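Local coordinates for putative sugar ABC transporter, substrate-binding protein (Clostridium phytofermentans, PDB 4WZZ) that binds L-rhamnose and probably serves as the extracellular sugar receptor of an ABC transporter, at residues Gly136-Ser144 / Ser150-Ala158. Sequence-based numbering, arbitrary orientation.
Sequences GIHVLSLDS and SRKVFVNQA. With RAM (alpha-L-rhamnopyranose), chain B.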
loop_
_atom_site.group_PDB
_atom_site.type_symbol
_atom_site.label_atom_id
_atom_site.label_comp_id
_atom_site.label_asym_id
_atom_site.label_seq_id
_atom_site.Cartn_x
_atom_site.Cartn_y
_atom_site.Cartn_z
ATOM N N GLY A 136 -11.641 -24.994 2.107
ATOM C CA GLY A 136 -11.714 -24.660 3.519
ATOM C C GLY A 136 -10.669 -23.659 3.984
ATOM O O GLY A 136 -10.454 -23.485 5.180
ATOM N N ILE A 137 -10.024 -22.977 3.050
ATOM C CA ILE A 137 -9.015 -21.985 3.413
ATOM C C ILE A 137 -9.599 -20.581 3.642
ATOM O O ILE A 137 -10.312 -20.039 2.804
ATOM C CB ILE A 137 -7.929 -21.907 2.337
ATOM C CG1 ILE A 137 -7.312 -23.294 2.145
ATOM C CG2 ILE A 137 -6.870 -20.850 2.719
ATOM C CD1 ILE A 137 -6.300 -23.413 1.010
ATOM N N HIS A 138 -9.297 -20.010 4.802
ATOM C CA HIS A 138 -9.693 -18.642 5.099
ATOM C C HIS A 138 -8.909 -17.697 4.213
ATOM O O HIS A 138 -7.686 -17.742 4.200
ATOM C CB HIS A 138 -9.393 -18.304 6.558
ATOM C CG HIS A 138 -10.187 -19.116 7.536
ATOM N ND1 HIS A 138 -11.414 -18.714 8.007
ATOM C CD2 HIS A 138 -9.916 -20.296 8.140
ATOM C CE1 HIS A 138 -11.885 -19.628 8.840
ATOM N NE2 HIS A 138 -10.991 -20.596 8.943
ATOM N N VAL A 139 -9.607 -16.829 3.488
ATOM C CA VAL A 139 -8.906 -15.822 2.687
ATOM C C VAL A 139 -9.094 -14.425 3.272
ATOM O O VAL A 139 -10.221 -13.978 3.486
ATOM C CB VAL A 139 -9.364 -15.830 1.226
ATOM C CG1 VAL A 139 -8.611 -14.737 0.440
ATOM C CG2 VAL A 139 -9.133 -17.189 0.598
ATOM N N LEU A 140 -7.976 -13.754 3.515
ATOM C CA LEU A 140 -7.940 -12.381 4.010
ATOM C C LEU A 140 -7.118 -11.581 2.998
ATOM O O LEU A 140 -6.265 -12.136 2.314
ATOM C CB LEU A 140 -7.257 -12.367 5.386
ATOM C CG LEU A 140 -6.926 -11.048 6.059
ATOM C CD1 LEU A 140 -7.057 -11.175 7.554
ATOM C CD2 LEU A 140 -5.513 -10.595 5.675
ATOM N N SER A 141 -7.395 -10.291 2.875
ATOM C CA SER A 141 -6.613 -9.464 1.974
ATOM C C SER A 141 -6.013 -8.331 2.794
ATOM O O SER A 141 -6.595 -7.928 3.799
ATOM C CB SER A 141 -7.529 -8.965 0.854
ATOM O OG SER A 141 -6.863 -8.153 -0.070
ATOM N N LEU A 142 -4.837 -7.844 2.377
ATOM C CA LEU A 142 -4.187 -6.698 3.006
ATOM C C LEU A 142 -3.496 -5.859 1.937
ATOM O O LEU A 142 -3.157 -6.369 0.868
ATOM C CB LEU A 142 -3.166 -7.094 4.086
ATOM C CG LEU A 142 -1.783 -7.591 3.645
ATOM C CD1 LEU A 142 -0.838 -7.722 4.829
ATOM C CD2 LEU A 142 -1.895 -8.919 2.917
ATOM N N ASP A 143 -3.283 -4.582 2.257
ATOM C CA ASP A 143 -2.459 -3.655 1.448
ATOM C C ASP A 143 -3.165 -3.252 0.161
ATOM O O ASP A 143 -3.329 -2.058 -0.127
ATOM C CB ASP A 143 -1.090 -4.277 1.149
ATOM C CG ASP A 143 -0.179 -3.361 0.363
ATOM O OD1 ASP A 143 -0.064 -2.170 0.717
ATOM O OD2 ASP A 143 0.429 -3.863 -0.596
ATOM N N SER A 144 -3.562 -4.246 -0.618
ATOM C CA SER A 144 -4.262 -4.026 -1.877
ATOM C C SER A 144 -5.381 -5.066 -1.973
ATOM O O SER A 144 -5.136 -6.275 -1.919
ATOM C CB SER A 144 -3.274 -4.146 -3.045
ATOM O OG SER A 144 -3.911 -3.966 -4.302
ATOM N N SER A 150 -13.984 -12.340 -2.942
ATOM C CA SER A 150 -12.749 -13.110 -2.923
ATOM C C SER A 150 -12.079 -13.125 -1.551
ATOM O O SER A 150 -10.940 -13.574 -1.432
ATOM C CB SER A 150 -11.776 -12.521 -3.961
ATOM O OG SER A 150 -12.285 -12.666 -5.280
ATOM N N ARG A 151 -12.758 -12.615 -0.529
ATOM C CA ARG A 151 -12.138 -12.447 0.787
ATOM C C ARG A 151 -13.173 -12.435 1.904
ATOM O O ARG A 151 -14.360 -12.233 1.656
ATOM C CB ARG A 151 -11.378 -11.111 0.834
ATOM C CG ARG A 151 -12.313 -9.917 0.965
ATOM C CD ARG A 151 -11.581 -8.607 0.947
ATOM N NE ARG A 151 -12.419 -7.498 1.431
ATOM C CZ ARG A 151 -12.823 -6.461 0.694
ATOM N NH1 ARG A 151 -12.537 -6.364 -0.599
ATOM N NH2 ARG A 151 -13.538 -5.501 1.262
ATOM N N LYS A 152 -12.725 -12.642 3.136
ATOM C CA LYS A 152 -13.609 -12.482 4.282
ATOM C C LYS A 152 -13.479 -11.066 4.850
ATOM O O LYS A 152 -14.428 -10.550 5.443
ATOM C CB LYS A 152 -13.331 -13.554 5.341
ATOM C CG LYS A 152 -13.831 -14.914 4.918
ATOM C CD LYS A 152 -13.621 -15.930 6.014
ATOM C CE LYS A 152 -14.502 -17.140 5.834
ATOM N NZ LYS A 152 -14.013 -18.267 6.679
ATOM N N VAL A 153 -12.327 -10.428 4.636
ATOM C CA VAL A 153 -12.102 -9.076 5.128
ATOM C C VAL A 153 -10.846 -8.493 4.480
ATOM O O VAL A 153 -9.979 -9.244 4.057
ATOM C CB VAL A 153 -11.952 -9.046 6.661
ATOM C CG1 VAL A 153 -10.662 -9.760 7.113
ATOM C CG2 VAL A 153 -12.047 -7.609 7.190
ATOM N N PHE A 154 -10.785 -7.165 4.399
ATOM C CA PHE A 154 -9.601 -6.447 3.892
ATOM C C PHE A 154 -8.962 -5.668 5.021
ATOM O O PHE A 154 -9.648 -5.009 5.809
ATOM C CB PHE A 154 -9.996 -5.484 2.770
ATOM C CG PHE A 154 -8.840 -4.685 2.213
ATOM C CD1 PHE A 154 -7.739 -5.333 1.699
ATOM C CD2 PHE A 154 -8.870 -3.290 2.185
ATOM C CE1 PHE A 154 -6.672 -4.641 1.185
ATOM C CE2 PHE A 154 -7.794 -2.594 1.672
ATOM C CZ PHE A 154 -6.694 -3.279 1.170
ATOM N N VAL A 155 -7.644 -5.754 5.122
ATOM C CA VAL A 155 -6.913 -4.999 6.129
ATOM C C VAL A 155 -6.251 -3.855 5.403
ATOM O O VAL A 155 -5.321 -4.059 4.618
ATOM C CB VAL A 155 -5.884 -5.847 6.889
ATOM C CG1 VAL A 155 -5.197 -5.005 7.952
ATOM C CG2 VAL A 155 -6.567 -7.035 7.531
ATOM N N ASN A 156 -6.758 -2.651 5.666
ATOM C CA ASN A 156 -6.364 -1.427 4.936
ATOM C C ASN A 156 -5.439 -0.587 5.808
ATOM O O ASN A 156 -5.724 -0.354 6.996
ATOM C CB ASN A 156 -7.632 -0.616 4.599
ATOM C CG ASN A 156 -7.454 0.311 3.413
ATOM O OD1 ASN A 156 -6.337 0.584 2.975
ATOM N ND2 ASN A 156 -8.577 0.826 2.888
ATOM N N GLN A 157 -4.306 -0.162 5.231
ATOM C CA GLN A 157 -3.295 0.631 5.930
ATOM C C GLN A 157 -3.824 1.958 6.447
ATOM O O GLN A 157 -3.383 2.461 7.470
ATOM C CB GLN A 157 -2.112 0.894 4.993
ATOM C CG GLN A 157 -2.502 1.261 3.556
ATOM C CD GLN A 157 -2.479 0.086 2.627
ATOM O OE1 GLN A 157 -3.251 -0.856 2.798
ATOM N NE2 GLN A 157 -1.586 0.107 1.654
ATOM N N ALA A 158 -4.768 2.541 5.725
ATOM C CA ALA A 158 -5.344 3.828 6.116
ATOM C C ALA A 158 -6.627 3.991 5.345
ATOM O O ALA A 158 -6.864 3.270 4.386
ATOM C CB ALA A 158 -4.376 4.973 5.821
HETATM C C1 RAM B . 4.305 -0.208 -2.965
HETATM C C2 RAM B . 3.205 -1.244 -3.165
HETATM C C3 RAM B . 2.212 -1.272 -2.003
HETATM C C4 RAM B . 1.752 0.135 -1.639
HETATM C C5 RAM B . 2.955 1.054 -1.436
HETATM C C6 RAM B . 2.531 2.490 -1.173
HETATM O O1 RAM B . 5.155 -0.646 -1.964
HETATM O O2 RAM B . 2.575 -0.904 -4.362
HETATM O O3 RAM B . 1.135 -2.119 -2.395
HETATM O O4 RAM B . 0.964 0.090 -0.463
HETATM O O5 RAM B . 3.786 1.048 -2.566
HETATM O O HOH W 1 -5.353 -0.177 0.336
#
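D143 and Q157 meet at the sugar end of two neighbouring strands. Q157 NE2 donates to D143 OD1 over 2.9 Å, a bent bond that reaches the anti side of the carboxylate from 23° out of its plane, although the amide and carboxylate planes lie only 13° apart. The chain of Q157 folds back at chi2 (-96°) to bring its amide there. The rhamnose hydroxyls donate to both oxygens, O4 to D143 OD1 at 2.7 Å and O3 to D143 OD2 at 2.6 Å. With a further hydrogen bond between OD1 and Y68 OH, these should together hold the carboxylate's rotation.

The F154 ring turns its edge to the backbone of D143 and S144, with F154 CE1 3.4 Å from S144 C. S141 OG, also at its edge, is hydrogen-bonded to I117 and T146. On the other side of the sheet, which packs against helix 299-315, L140 CD1 touches V153 CG1 at 3.9 Å.

Hydrogen bonds join the parallel backbones: K152 N to V139 O (2.9 Å), S141 N to V153 O (3.0 Å), V155 N to S141 O (2.8 Å) and D143 N to V155 O. The C-terminal strand ends thus bring sugar-binding D143 and pocket residue Q157 to the interdomain cleft, as in type I periplasmic binding proteins.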